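Local coordinates for protein neural-cadherin (Drosophila melanogaster, PDB 3UBF) that mediates calcium-dependent, homophilic adhesion between cells through its extracellular cadherin domains, three of which make up this chain, at residues 119-124 with 163-168; 151-156 with 169-174; 221-226 with 273-278; 283-288 with 306-311. All coordinates share one frame; numbering follows the deposited sequence.

Contact 1 (119-124 with 163-168); sequences LNAPPN and VRTRGT
The backbone N of Asn-124 donates a hydrogen bond to the carbonyl O of Thr-165, at 2.6 Å. Thr-165 also turns its side chain to this loop. Its OG1 sits between its own backbone N and carbonyl carbon (chi1 61°), which puts it 2.8 Å from the carbonyl O of Pro-122. The other branch, CG2, meets CB of Ala-121 at 4.0 Å. Beyond the strand end, Pro-123 lies against Gly-167 and Thr-168. Its ring CG touches O of Gly-167 at 3.4 Å and meets CG2 of Thr-168 farther on. Arg-164 runs extended from CG to NE past Asn-124, and its CD lies 3.7 Å from Asn-124 O. Water 1 joins the two residues. It donates to Asn-124 O and accepts from Arg-164 NE at 2.9 Å, lying at the guanidinium edge and in its plane.

Further out, Thr-165 OG1 is held by the N of Thr-125, the next residue of the loop, and Asp-157 holds Arg-164 NH1. Phe-171 backs both Ala-121 and Thr-165. The loop 119-124 passes from strand 113-117 to strand 126-133, so it crosses between the two sheets of a cadherin beta sandwich. Pro-122 and Pro-123 have no backbone N-H to give. The direct backbone bond from this loop to the strand end is therefore made by the N-H of Asn-124, with water 1 as a second link.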
loop_
_atom_site.group_PDB
_atom_site.type_symbol
_atom_site.label_atom_id
_atom_site.label_comp_id
_atom_site.label_asym_id
_atom_site.label_seq_id
_atom_site.Cartn_x
_atom_site.Cartn_y
_atom_site.Cartn_z
ATOM N N LEU A 119 1.274 20.141 -23.853
ATOM C CA LEU A 119 2.285 20.169 -24.913
ATOM C C LEU A 119 3.338 21.256 -24.745
ATOM O O LEU A 119 4.500 21.066 -25.094
ATOM C CB LEU A 119 1.645 20.278 -26.296
ATOM C CG LEU A 119 0.792 19.083 -26.714
ATOM C CD1 LEU A 119 0.382 19.198 -28.170
ATOM C CD2 LEU A 119 1.529 17.752 -26.432
ATOM N N ASN A 120 2.931 22.400 -24.221
ATOM C CA ASN A 120 3.849 23.506 -24.026
ATOM C C ASN A 120 4.121 23.693 -22.552
ATOM O O ASN A 120 4.337 24.810 -22.102
ATOM C CB ASN A 120 3.264 24.786 -24.616
ATOM C CG ASN A 120 1.897 25.115 -24.044
ATOM O OD1 ASN A 120 1.297 24.297 -23.321
ATOM N ND2 ASN A 120 1.382 26.313 -24.368
ATOM N N ALA A 121 4.075 22.597 -21.799
ATOM C CA ALA A 121 4.343 22.645 -20.379
ATOM C C ALA A 121 5.631 23.424 -20.081
ATOM O O ALA A 121 6.694 23.086 -20.591
ATOM C CB ALA A 121 4.431 21.261 -19.822
ATOM N N PRO A 122 5.533 24.481 -19.265
ATOM C CA PRO A 122 6.753 25.181 -18.867
ATOM C C PRO A 122 7.502 24.393 -17.794
ATOM O O PRO A 122 6.904 23.552 -17.113
ATOM C CB PRO A 122 6.235 26.516 -18.319
ATOM C CG PRO A 122 4.851 26.228 -17.847
ATOM C CD PRO A 122 4.316 25.096 -18.699
ATOM N N PRO A 123 8.816 24.630 -17.666
ATOM C CA PRO A 123 9.633 23.899 -16.697
ATOM C C PRO A 123 8.988 23.842 -15.312
ATOM O O PRO A 123 8.427 24.841 -14.842
ATOM C CB PRO A 123 10.923 24.734 -16.630
ATOM C CG PRO A 123 11.013 25.389 -17.958
ATOM C CD PRO A 123 9.614 25.572 -18.474
ATOM N N ASN A 124 9.077 22.682 -14.667
ATOM C CA ASN A 124 8.631 22.516 -13.277
ATOM C C ASN A 124 7.133 22.461 -13.126
ATOM O O ASN A 124 6.578 22.733 -12.058
ATOM C CB ASN A 124 9.239 23.599 -12.388
ATOM C CG ASN A 124 10.707 23.405 -12.219
ATOM O OD1 ASN A 124 11.508 24.259 -12.630
ATOM N ND2 ASN A 124 11.093 22.233 -11.664
ATOM N N VAL A 163 5.918 14.768 -9.685
ATOM C CA VAL A 163 6.700 14.611 -10.898
ATOM C C VAL A 163 6.531 15.887 -11.693
ATOM O O VAL A 163 5.398 16.298 -11.984
ATOM C CB VAL A 163 6.223 13.395 -11.729
ATOM C CG1 VAL A 163 7.076 13.231 -12.978
ATOM C CG2 VAL A 163 6.267 12.111 -10.883
ATOM N N ARG A 164 7.658 16.515 -12.029
ATOM C CA ARG A 164 7.673 17.831 -12.657
ATOM C C ARG A 164 8.481 17.851 -13.959
ATOM O O ARG A 164 9.545 17.227 -14.038
ATOM C CB ARG A 164 8.257 18.861 -11.697
ATOM C CG ARG A 164 7.362 19.216 -10.536
ATOM C CD ARG A 164 8.016 20.282 -9.694
ATOM N NE ARG A 164 7.172 20.741 -8.596
ATOM C CZ ARG A 164 7.300 20.354 -7.323
ATOM N NH1 ARG A 164 8.235 19.474 -6.961
ATOM N NH2 ARG A 164 6.481 20.843 -6.410
ATOM N N THR A 165 7.981 18.575 -14.963
ATOM C CA THR A 165 8.661 18.698 -16.227
ATOM C C THR A 165 9.960 19.456 -16.043
ATOM O O THR A 165 10.046 20.360 -15.204
ATOM C CB THR A 165 7.811 19.477 -17.259
ATOM O OG1 THR A 165 7.548 20.801 -16.788
ATOM C CG2 THR A 165 6.500 18.789 -17.511
ATOM N N ARG A 166 10.981 19.109 -16.816
ATOM C CA ARG A 166 12.141 19.991 -16.883
ATOM C C ARG A 166 12.461 20.340 -18.335
ATOM O O ARG A 166 12.008 19.647 -19.264
ATOM C CB ARG A 166 13.351 19.439 -16.107
ATOM C CG ARG A 166 14.005 18.235 -16.707
ATOM C CD ARG A 166 15.042 17.607 -15.779
ATOM N NE ARG A 166 16.306 18.348 -15.724
ATOM C CZ ARG A 166 17.321 18.160 -16.568
ATOM N NH1 ARG A 166 17.224 17.268 -17.550
ATOM N NH2 ARG A 166 18.437 18.856 -16.432
ATOM N N GLY A 167 13.218 21.421 -18.515
ATOM C CA GLY A 167 13.579 21.912 -19.843
ATOM C C GLY A 167 12.458 22.724 -20.470
ATOM O O GLY A 167 11.323 22.695 -19.985
ATOM N N THR A 168 12.774 23.444 -21.550
ATOM C CA THR A 168 11.804 24.323 -22.199
ATOM C C THR A 168 11.246 23.770 -23.504
ATOM O O THR A 168 10.319 24.347 -24.075
ATOM C CB THR A 168 12.396 25.716 -22.499
ATOM O OG1 THR A 168 13.506 25.564 -23.384
ATOM C CG2 THR A 168 12.844 26.429 -21.215
HETATM O O HOH W 1 5.218 22.820 -9.311
#

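Contact 2 (151-156 with 169-174); sequences GGRFEV and DLFQLD. With ZN (zinc ion), chain K.
The carbonyl O of Asp-169 accepts a hydrogen bond from Arg-153 NH2 at 2.8 Å. The donor is tilted 35° from the carbonyl plane. This contact lies at one end of a cadherin beta sandwich. Residues just before and at the start of strand 154-156 meet the loop that leads from strand 162-165 to strand 176-185. A weak bond of 3.4 Å runs from Arg-153 NH1 to Leu-170 O, which lies in the guanidinium plane at its edge.

The Arg-153 chain is bent at chi2 and chi3, and its guanidinium lies flat on the ring of Phe-171, with planes 18° apart. CZ of Arg-153 is 4.1 Å from the ring centroid and off-centre, a cation-pi contact. NH2 lies closest to the ring, 3.3 Å from Phe-171 CZ. Arg-166 O takes the NE of Arg-153, so another part of the group is also fixed. An alanine here would remove the guanidinium and would probably leave the carbonyl of Asp-169 without this donor and the Phe-171 ring without its stacked partner.

Phe-154 reaches Phe-171 tip to tip, its CZ 3.5 Å from Phe-171 CE2. The two rings meet obliquely, and Tyr-177 packs edge-to-face with Phe-171. The side chain of Asp-169 serves a metal instead: its OD2 binds a zinc ion at 2.0 Å, and water 2 is a further ligand.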
loop_
_atom_site.group_PDB
_atom_site.type_symbol
_atom_site.label_atom_id
_atom_site.label_comp_id
_atom_site.label_asym_id
_atom_site.label_seq_id
_atom_site.Cartn_x
_atom_site.Cartn_y
_atom_site.Cartn_z
ATOM N N GLY A 151 14.204 10.973 -21.837
ATOM C CA GLY A 151 15.269 11.823 -22.357
ATOM C C GLY A 151 15.472 13.021 -21.443
ATOM O O GLY A 151 15.802 14.113 -21.891
ATOM N N GLY A 152 15.242 12.814 -20.150
ATOM C CA GLY A 152 15.492 13.836 -19.147
ATOM C C GLY A 152 14.472 14.947 -19.098
ATOM O O GLY A 152 14.825 16.083 -18.802
ATOM N N ARG A 153 13.212 14.630 -19.378
ATOM C CA ARG A 153 12.167 15.645 -19.413
ATOM C C ARG A 153 11.355 15.707 -18.120
ATOM O O ARG A 153 10.468 16.544 -17.966
ATOM C CB ARG A 153 11.244 15.444 -20.618
ATOM C CG ARG A 153 11.913 15.539 -22.001
ATOM C CD ARG A 153 12.762 16.811 -22.207
ATOM N NE ARG A 153 12.067 18.021 -21.771
ATOM C CZ ARG A 153 11.179 18.689 -22.500
ATOM N NH1 ARG A 153 10.866 18.279 -23.727
ATOM N NH2 ARG A 153 10.600 19.769 -21.992
ATOM N N PHE A 154 11.663 14.827 -17.180
ATOM C CA PHE A 154 10.931 14.806 -15.932
ATOM C C PHE A 154 11.866 14.465 -14.808
ATOM O O PHE A 154 12.855 13.736 -14.996
ATOM C CB PHE A 154 9.778 13.791 -15.974
ATOM C CG PHE A 154 8.736 14.108 -16.998
ATOM C CD1 PHE A 154 8.843 13.610 -18.297
ATOM C CD2 PHE A 154 7.662 14.919 -16.679
ATOM C CE1 PHE A 154 7.898 13.919 -19.266
ATOM C CE2 PHE A 154 6.699 15.225 -17.640
ATOM C CZ PHE A 154 6.814 14.722 -18.941
ATOM N N GLU A 155 11.552 15.013 -13.641
ATOM C CA GLU A 155 12.207 14.617 -12.393
ATOM C C GLU A 155 11.165 14.569 -11.295
ATOM O O GLU A 155 10.084 15.134 -11.431
ATOM C CB GLU A 155 13.378 15.547 -12.047
ATOM C CG GLU A 155 14.679 15.175 -12.765
ATOM C CD GLU A 155 15.750 16.238 -12.672
ATOM O OE1 GLU A 155 15.457 17.367 -12.228
ATOM O OE2 GLU A 155 16.897 15.963 -13.073
ATOM N N VAL A 156 11.479 13.848 -10.230
ATOM C CA VAL A 156 10.526 13.628 -9.143
ATOM C C VAL A 156 11.077 14.241 -7.877
ATOM O O VAL A 156 12.263 14.145 -7.596
ATOM C CB VAL A 156 10.235 12.111 -8.902
ATOM C CG1 VAL A 156 11.526 11.364 -8.597
ATOM C CG2 VAL A 156 9.250 11.926 -7.759
ATOM N N ASP A 169 11.819 22.679 -23.995
ATOM C CA ASP A 169 11.304 22.048 -25.210
ATOM C C ASP A 169 9.850 21.630 -25.036
ATOM O O ASP A 169 9.390 21.355 -23.932
ATOM C CB ASP A 169 12.140 20.828 -25.629
ATOM C CG ASP A 169 13.459 21.207 -26.287
ATOM O OD1 ASP A 169 13.702 22.414 -26.534
ATOM O OD2 ASP A 169 14.266 20.280 -26.560
ATOM N N LEU A 170 9.142 21.602 -26.151
ATOM C CA LEU A 170 7.779 21.132 -26.211
ATOM C C LEU A 170 7.711 19.619 -26.032
ATOM O O LEU A 170 8.701 18.913 -26.215
ATOM C CB LEU A 170 7.189 21.518 -27.575
ATOM C CG LEU A 170 7.226 23.006 -27.938
ATOM C CD1 LEU A 170 6.828 23.208 -29.402
ATOM C CD2 LEU A 170 6.322 23.794 -27.007
ATOM N N PHE A 171 6.537 19.127 -25.667
ATOM C CA PHE A 171 6.271 17.698 -25.708
ATOM C C PHE A 171 5.429 17.420 -26.956
ATOM O O PHE A 171 4.770 18.341 -27.478
ATOM C CB PHE A 171 5.590 17.236 -24.419
ATOM C CG PHE A 171 6.402 17.520 -23.180
ATOM C CD1 PHE A 171 6.334 18.774 -22.552
ATOM C CD2 PHE A 171 7.253 16.557 -22.653
ATOM C CE1 PHE A 171 7.110 19.061 -21.425
ATOM C CE2 PHE A 171 8.027 16.836 -21.519
ATOM C CZ PHE A 171 7.951 18.093 -20.907
ATOM N N GLN A 172 5.508 16.175 -27.447
ATOM C CA GLN A 172 4.843 15.728 -28.680
ATOM C C GLN A 172 3.487 15.102 -28.386
ATOM O O GLN A 172 3.340 14.330 -27.444
ATOM C CB GLN A 172 5.710 14.708 -29.422
ATOM C CG GLN A 172 6.349 15.179 -30.723
ATOM C CD GLN A 172 7.356 16.325 -30.537
ATOM O OE1 GLN A 172 7.385 17.279 -31.324
ATOM N NE2 GLN A 172 8.186 16.229 -29.497
ATOM N N LEU A 173 2.503 15.431 -29.211
ATOM C CA LEU A 173 1.180 14.855 -29.090
ATOM C C LEU A 173 1.259 13.332 -29.225
ATOM O O LEU A 173 2.014 12.816 -30.057
ATOM C CB LEU A 173 0.248 15.448 -30.147
ATOM C CG LEU A 173 -1.232 15.040 -30.184
ATOM C CD1 LEU A 173 -1.911 15.163 -28.804
ATOM C CD2 LEU A 173 -1.979 15.850 -31.259
ATOM N N ASP A 174 0.502 12.624 -28.381
ATOM C CA ASP A 174 0.420 11.166 -28.413
ATOM C C ASP A 174 1.742 10.480 -28.065
ATOM O O ASP A 174 1.801 9.263 -28.060
ATOM C CB ASP A 174 -0.081 10.643 -29.786
ATOM C CG ASP A 174 -1.448 11.220 -30.203
ATOM O OD1 ASP A 174 -2.378 11.247 -29.356
ATOM O OD2 ASP A 174 -1.599 11.630 -31.388
HETATM ZN ZN ZN K . 16.084 20.325 -27.412
HETATM O O HOH W 2 17.369 18.820 -27.025
#

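Contact 3 (221-226 with 273-278); sequences AEIPEN and KELDFE. With ZN (zinc ion), chain O.
The side chains of Glu-225 and Glu-278 cross at about a right angle, and both carboxylates bind one zinc ion. Their planes are 36° apart. The two residues lie in Pro-Glu-Asn and Asp-Phe-Glu sequences, consistent with the calcium-binding motifs at the end of a cadherin domain, though zinc is the ion seen here. Asp-311 completes the set of protein ligands.

Glu-225 has CG anti to its backbone N (chi1 -173°), and the chain is extended beyond it. Its carboxylate binds the metal with both oxygens, OE1 at 2.3 Å and OE2 at 2.5 Å. Glu-278 is bent at chi2 and uses OE2 alone, at 2.4 Å. The N-H of Phe-277 also grips Glu-225 OE2, at 2.8 Å. It comes from the anti side, 34° out of the carboxylate plane. Asp-276 OD1 lies near the same oxygen, and the zinc would probably offset this gathering of negative charge.

Away from the metal, Ile-223 and Leu-275 cross at about a right angle, and Ile-223 CD1 lies 3.8 Å from Leu-275 CD1. Water 3 ties the backbones together there: it donates to Glu-225 O at 2.9 Å and accepts from Leu-275 N at 2.8 Å.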
loop_
_atom_site.group_PDB
_atom_site.type_symbol
_atom_site.label_atom_id
_atom_site.label_comp_id
_atom_site.label_asym_id
_atom_site.label_seq_id
_atom_site.Cartn_x
_atom_site.Cartn_y
_atom_site.Cartn_z
ATOM N N ALA A 221 -18.519 -9.055 -10.980
ATOM C CA ALA A 221 -19.577 -9.016 -9.962
ATOM C C ALA A 221 -20.183 -10.393 -9.801
ATOM O O ALA A 221 -20.232 -11.165 -10.750
ATOM C CB ALA A 221 -20.651 -7.995 -10.304
ATOM N N GLU A 222 -20.630 -10.689 -8.590
ATOM C CA GLU A 222 -21.284 -11.939 -8.273
ATOM C C GLU A 222 -22.615 -11.626 -7.610
ATOM O O GLU A 222 -22.656 -11.051 -6.533
ATOM C CB GLU A 222 -20.412 -12.792 -7.350
ATOM C CG GLU A 222 -21.160 -13.993 -6.760
ATOM C CD GLU A 222 -20.242 -15.038 -6.145
ATOM O OE1 GLU A 222 -19.414 -15.625 -6.888
ATOM O OE2 GLU A 222 -20.367 -15.284 -4.921
ATOM N N ILE A 223 -23.708 -12.010 -8.257
ATOM C CA ILE A 223 -25.028 -11.660 -7.765
ATOM C C ILE A 223 -25.958 -12.857 -7.626
ATOM O O ILE A 223 -25.928 -13.772 -8.453
ATOM C CB ILE A 223 -25.671 -10.544 -8.610
ATOM C CG1 ILE A 223 -25.773 -10.949 -10.089
ATOM C CG2 ILE A 223 -24.873 -9.231 -8.417
ATOM C CD1 ILE A 223 -26.744 -10.126 -10.892
ATOM N N PRO A 224 -26.766 -12.870 -6.549
ATOM C CA PRO A 224 -27.744 -13.929 -6.403
ATOM C C PRO A 224 -28.832 -13.838 -7.462
ATOM O O PRO A 224 -29.093 -12.768 -8.024
ATOM C CB PRO A 224 -28.334 -13.694 -5.006
ATOM C CG PRO A 224 -27.976 -12.323 -4.647
ATOM C CD PRO A 224 -26.690 -12.024 -5.345
ATOM N N GLU A 225 -29.436 -14.987 -7.719
ATOM C CA GLU A 225 -30.535 -15.158 -8.642
ATOM C C GLU A 225 -31.683 -14.193 -8.365
ATOM O O GLU A 225 -32.382 -13.774 -9.293
ATOM C CB GLU A 225 -31.026 -16.599 -8.506
ATOM C CG GLU A 225 -32.058 -17.046 -9.503
ATOM C CD GLU A 225 -32.721 -18.322 -9.066
ATOM O OE1 GLU A 225 -32.702 -18.595 -7.850
ATOM O OE2 GLU A 225 -33.264 -19.059 -9.919
ATOM N N ASN A 226 -31.878 -13.857 -7.091
ATOM C CA ASN A 226 -33.018 -13.043 -6.679
ATOM C C ASN A 226 -32.719 -11.548 -6.555
ATOM O O ASN A 226 -33.502 -10.808 -5.949
ATOM C CB ASN A 226 -33.646 -13.599 -5.390
ATOM C CG ASN A 226 -32.858 -13.237 -4.120
ATOM O OD1 ASN A 226 -31.640 -13.018 -4.145
ATOM N ND2 ASN A 226 -33.567 -13.177 -3.001
ATOM N N LYS A 273 -33.449 -7.277 -16.102
ATOM C CA LYS A 273 -34.382 -8.405 -16.209
ATOM C C LYS A 273 -34.371 -9.264 -14.949
ATOM O O LYS A 273 -33.394 -9.254 -14.210
ATOM C CB LYS A 273 -34.017 -9.284 -17.411
ATOM C CG LYS A 273 -34.276 -8.645 -18.767
ATOM C CD LYS A 273 -33.683 -9.477 -19.900
ATOM C CE LYS A 273 -34.084 -8.893 -21.256
ATOM N NZ LYS A 273 -33.573 -9.696 -22.400
ATOM N N GLU A 274 -35.448 -10.014 -14.711
ATOM C CA GLU A 274 -35.455 -11.036 -13.659
ATOM C C GLU A 274 -34.530 -12.185 -14.055
ATOM O O GLU A 274 -34.327 -12.445 -15.238
ATOM C CB GLU A 274 -36.876 -11.559 -13.394
ATOM N N LEU A 275 -33.967 -12.864 -13.061
ATOM C CA LEU A 275 -33.017 -13.936 -13.306
ATOM C C LEU A 275 -33.521 -15.299 -12.844
ATOM O O LEU A 275 -34.137 -15.426 -11.777
ATOM C CB LEU A 275 -31.685 -13.625 -12.626
ATOM C CG LEU A 275 -30.883 -12.419 -13.117
ATOM C CD1 LEU A 275 -29.824 -12.072 -12.094
ATOM C CD2 LEU A 275 -30.260 -12.668 -14.501
ATOM N N ASP A 276 -33.255 -16.317 -13.654
ATOM C CA ASP A 276 -33.532 -17.697 -13.274
ATOM C C ASP A 276 -32.251 -18.527 -13.423
ATOM O O ASP A 276 -31.671 -18.614 -14.514
ATOM C CB ASP A 276 -34.679 -18.276 -14.118
ATOM C CG ASP A 276 -35.386 -19.444 -13.440
ATOM O OD1 ASP A 276 -34.831 -20.013 -12.467
ATOM O OD2 ASP A 276 -36.511 -19.787 -13.879
ATOM N N PHE A 277 -31.800 -19.107 -12.310
ATOM C CA PHE A 277 -30.584 -19.924 -12.289
ATOM C C PHE A 277 -30.845 -21.296 -12.887
ATOM O O PHE A 277 -29.969 -21.881 -13.525
ATOM C CB PHE A 277 -30.048 -20.055 -10.863
ATOM C CG PHE A 277 -28.704 -20.720 -10.774
ATOM C CD1 PHE A 277 -27.537 -19.984 -10.950
ATOM C CD2 PHE A 277 -28.601 -22.075 -10.492
ATOM C CE1 PHE A 277 -26.290 -20.589 -10.855
ATOM C CE2 PHE A 277 -27.351 -22.688 -10.390
ATOM C CZ PHE A 277 -26.193 -21.939 -10.573
ATOM N N GLU A 278 -32.060 -21.794 -12.676
ATOM C CA GLU A 278 -32.486 -23.087 -13.195
ATOM C C GLU A 278 -32.976 -22.984 -14.641
ATOM O O GLU A 278 -33.265 -24.002 -15.273
ATOM C CB GLU A 278 -33.570 -23.699 -12.299
ATOM C CG GLU A 278 -33.054 -24.284 -10.985
ATOM C CD GLU A 278 -33.189 -23.339 -9.786
ATOM O OE1 GLU A 278 -33.996 -23.651 -8.883
ATOM O OE2 GLU A 278 -32.500 -22.297 -9.730
HETATM ZN ZN ZN O . -33.340 -20.767 -8.112
HETATM O O HOH W 3 -33.756 -11.531 -10.615
HETATM O O HOH W 4 -35.152 -19.867 -9.282
#

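Contact 4 (283-288 with 306-311); sequences PHVYSL and TIRVTD. With ZN (zinc ion), chain O; ZN (zinc ion), chain S.
Tyr-286 holds CG anti to its carbonyl carbon (chi1 -64°), and Val-309 holds CG2 anti to its own. Tyr-286 shares a sheet face with Ile-307, and chi2 (84°) turns the ring so that Tyr-286 CE1 comes 3.6 Å from Val-309 CG2. That methyl and Ile-307 O lie in the ring plane at its edge, and Pro-283 CG lies over one ring face. Phe-260 packs edge-to-face with the same ring. An alanine here would remove the ring and would probably open a gap beside Val-309 CG2 and Pro-283 CG.

The strands form the antiparallel hairpin 285-294 and 300-310 of a cadherin beta sandwich. Tyr-286 and Ile-307 are a hydrogen-bonded pair: Tyr-286 N reaches Ile-307 O at 2.7 Å, and Ile-307 N reaches Tyr-286 O at 2.9 Å. Val-309 N bonds to His-284 O at 2.7 Å. Leu-288 CD1 meets Ile-307 CD1 at 3.5 Å.

On the other face, Val-285 and Arg-308 lie side by side, CG2 to CG 3.7 Å. Val-285 CG1 touches Thr-306 CG2. His-284 stacks on Phe-277 and bonds its carbonyl O through NE2. Asp-311 OD1 binds the zinc ion it shares with Glu-225 and Glu-278, and OD2 binds another at 2.0 Å.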
loop_
_atom_site.group_PDB
_atom_site.type_symbol
_atom_site.label_atom_id
_atom_site.label_comp_id
_atom_site.label_asym_id
_atom_site.label_seq_id
_atom_site.Cartn_x
_atom_site.Cartn_y
_atom_site.Cartn_z
ATOM N N PRO A 283 -27.267 -17.618 -19.158
ATOM C CA PRO A 283 -25.997 -18.158 -18.698
ATOM C C PRO A 283 -25.810 -17.872 -17.216
ATOM O O PRO A 283 -26.514 -17.034 -16.656
ATOM C CB PRO A 283 -24.965 -17.397 -19.541
ATOM C CG PRO A 283 -25.615 -16.118 -19.889
ATOM C CD PRO A 283 -27.110 -16.317 -19.837
ATOM N N HIS A 284 -24.886 -18.582 -16.586
ATOM C CA HIS A 284 -24.573 -18.331 -15.189
ATOM C C HIS A 284 -23.472 -17.307 -15.065
ATOM O O HIS A 284 -23.360 -16.644 -14.039
ATOM C CB HIS A 284 -24.170 -19.613 -14.476
ATOM C CG HIS A 284 -25.296 -20.581 -14.308
ATOM N ND1 HIS A 284 -25.102 -21.907 -13.982
ATOM C CD2 HIS A 284 -26.632 -20.414 -14.445
ATOM C CE1 HIS A 284 -26.273 -22.508 -13.913
ATOM N NE2 HIS A 284 -27.216 -21.625 -14.188
ATOM N N VAL A 285 -22.662 -17.193 -16.114
ATOM C CA VAL A 285 -21.583 -16.214 -16.186
ATOM C C VAL A 285 -21.814 -15.356 -17.428
ATOM O O VAL A 285 -21.807 -15.877 -18.552
ATOM C CB VAL A 285 -20.180 -16.900 -16.266
ATOM C CG1 VAL A 285 -19.080 -15.862 -16.464
ATOM C CG2 VAL A 285 -19.906 -17.753 -15.019
ATOM N N TYR A 286 -22.050 -14.060 -17.221
ATOM C CA TYR A 286 -22.229 -13.106 -18.317
ATOM C C TYR A 286 -20.925 -12.349 -18.588
ATOM O O TYR A 286 -20.289 -11.841 -17.658
ATOM C CB TYR A 286 -23.302 -12.075 -17.969
ATOM C CG TYR A 286 -24.697 -12.612 -17.775
ATOM C CD1 TYR A 286 -25.096 -13.150 -16.552
ATOM C CD2 TYR A 286 -25.638 -12.546 -18.802
ATOM C CE1 TYR A 286 -26.383 -13.621 -16.366
ATOM C CE2 TYR A 286 -26.933 -13.013 -18.623
ATOM C CZ TYR A 286 -27.297 -13.556 -17.401
ATOM O OH TYR A 286 -28.579 -14.030 -17.214
ATOM N N SER A 287 -20.541 -12.270 -19.856
ATOM C CA SER A 287 -19.387 -11.487 -20.261
ATOM C C SER A 287 -19.854 -10.221 -20.934
ATOM O O SER A 287 -20.535 -10.256 -21.954
ATOM C CB SER A 287 -18.503 -12.270 -21.224
ATOM O OG SER A 287 -17.886 -13.345 -20.552
ATOM N N LEU A 288 -19.481 -9.094 -20.360
ATOM C CA LEU A 288 -19.934 -7.815 -20.854
ATOM C C LEU A 288 -18.730 -6.932 -21.095
ATOM O O LEU A 288 -17.672 -7.124 -20.485
ATOM C CB LEU A 288 -20.873 -7.162 -19.835
ATOM C CG LEU A 288 -22.038 -8.023 -19.314
ATOM C CD1 LEU A 288 -22.558 -7.488 -17.988
ATOM C CD2 LEU A 288 -23.174 -8.115 -20.342
ATOM N N THR A 306 -17.531 -9.046 -15.900
ATOM C CA THR A 306 -17.990 -10.407 -15.786
ATOM C C THR A 306 -19.001 -10.459 -14.650
ATOM O O THR A 306 -18.707 -10.028 -13.527
ATOM C CB THR A 306 -16.807 -11.358 -15.541
ATOM O OG1 THR A 306 -15.860 -11.196 -16.604
ATOM C CG2 THR A 306 -17.256 -12.804 -15.508
ATOM N N ILE A 307 -20.204 -10.950 -14.943
ATOM C CA ILE A 307 -21.220 -11.106 -13.911
ATOM C C ILE A 307 -21.598 -12.563 -13.753
ATOM O O ILE A 307 -22.131 -13.190 -14.667
ATOM C CB ILE A 307 -22.483 -10.250 -14.178
ATOM C CG1 ILE A 307 -22.094 -8.773 -14.351
ATOM C CG2 ILE A 307 -23.511 -10.453 -13.057
ATOM C CD1 ILE A 307 -23.257 -7.840 -14.611
ATOM N N ARG A 308 -21.306 -13.094 -12.576
ATOM C CA ARG A 308 -21.697 -14.440 -12.214
ATOM C C ARG A 308 -22.980 -14.426 -11.393
ATOM O O ARG A 308 -23.168 -13.581 -10.514
ATOM C CB ARG A 308 -20.583 -15.113 -11.440
ATOM C CG ARG A 308 -19.348 -15.384 -12.272
ATOM C CD ARG A 308 -18.105 -15.592 -11.401
ATOM N NE ARG A 308 -17.008 -16.217 -12.145
ATOM C CZ ARG A 308 -16.014 -15.558 -12.741
ATOM N NH1 ARG A 308 -15.940 -14.223 -12.690
ATOM N NH2 ARG A 308 -15.077 -16.242 -13.384
ATOM N N VAL A 309 -23.861 -15.369 -11.701
ATOM C CA VAL A 309 -25.106 -15.533 -10.987
ATOM C C VAL A 309 -25.024 -16.804 -10.159
ATOM O O VAL A 309 -24.678 -17.873 -10.671
ATOM C CB VAL A 309 -26.295 -15.598 -11.964
ATOM C CG1 VAL A 309 -27.622 -15.802 -11.220
ATOM C CG2 VAL A 309 -26.342 -14.328 -12.803
ATOM N N THR A 310 -25.304 -16.674 -8.866
ATOM C CA THR A 310 -25.369 -17.831 -7.984
ATOM C C THR A 310 -26.818 -18.193 -7.742
ATOM O O THR A 310 -27.701 -17.344 -7.837
ATOM C CB THR A 310 -24.667 -17.589 -6.624
ATOM O OG1 THR A 310 -25.378 -16.600 -5.867
ATOM C CG2 THR A 310 -23.231 -17.153 -6.834
ATOM N N ASP A 311 -27.066 -19.460 -7.446
ATOM C CA ASP A 311 -28.397 -19.862 -7.030
ATOM C C ASP A 311 -28.648 -19.454 -5.590
ATOM O O ASP A 311 -27.731 -19.264 -4.793
ATOM C CB ASP A 311 -28.611 -21.371 -7.174
ATOM C CG ASP A 311 -30.077 -21.737 -7.380
ATOM O OD1 ASP A 311 -30.938 -20.832 -7.393
ATOM O OD2 ASP A 311 -30.372 -22.941 -7.538
HETATM ZN ZN ZN O . -33.340 -20.767 -8.112
HETATM ZN ZN ZN S . -31.877 -23.962 -6.737
HETATM O O HOH W 5 -33.465 -23.189 -5.456
HETATM O O HOH W 4 -35.152 -19.867 -9.282
#

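Overall arrangement
The contacts form two pairs in two successive cadherin domains. Contacts 1 and 2 lie in the middle domain of the chain, with centres about 7 Å apart. Their segments alternate along the sequence, and neighbouring strands 154-156 and 162-165 join them in one sheet. Contacts 3 and 4 follow in the last domain, centres about 8 Å apart. Strands 219-224 and 300-310 run side by side, and both contacts bring ligands to one zinc ion. The centres of contacts 1 and 3 are about 52 Å apart, and the two pairs do not touch. Each pair knits its own domain. The metal end of the second is consistent with a cadherin calcium site, though zinc is bound here.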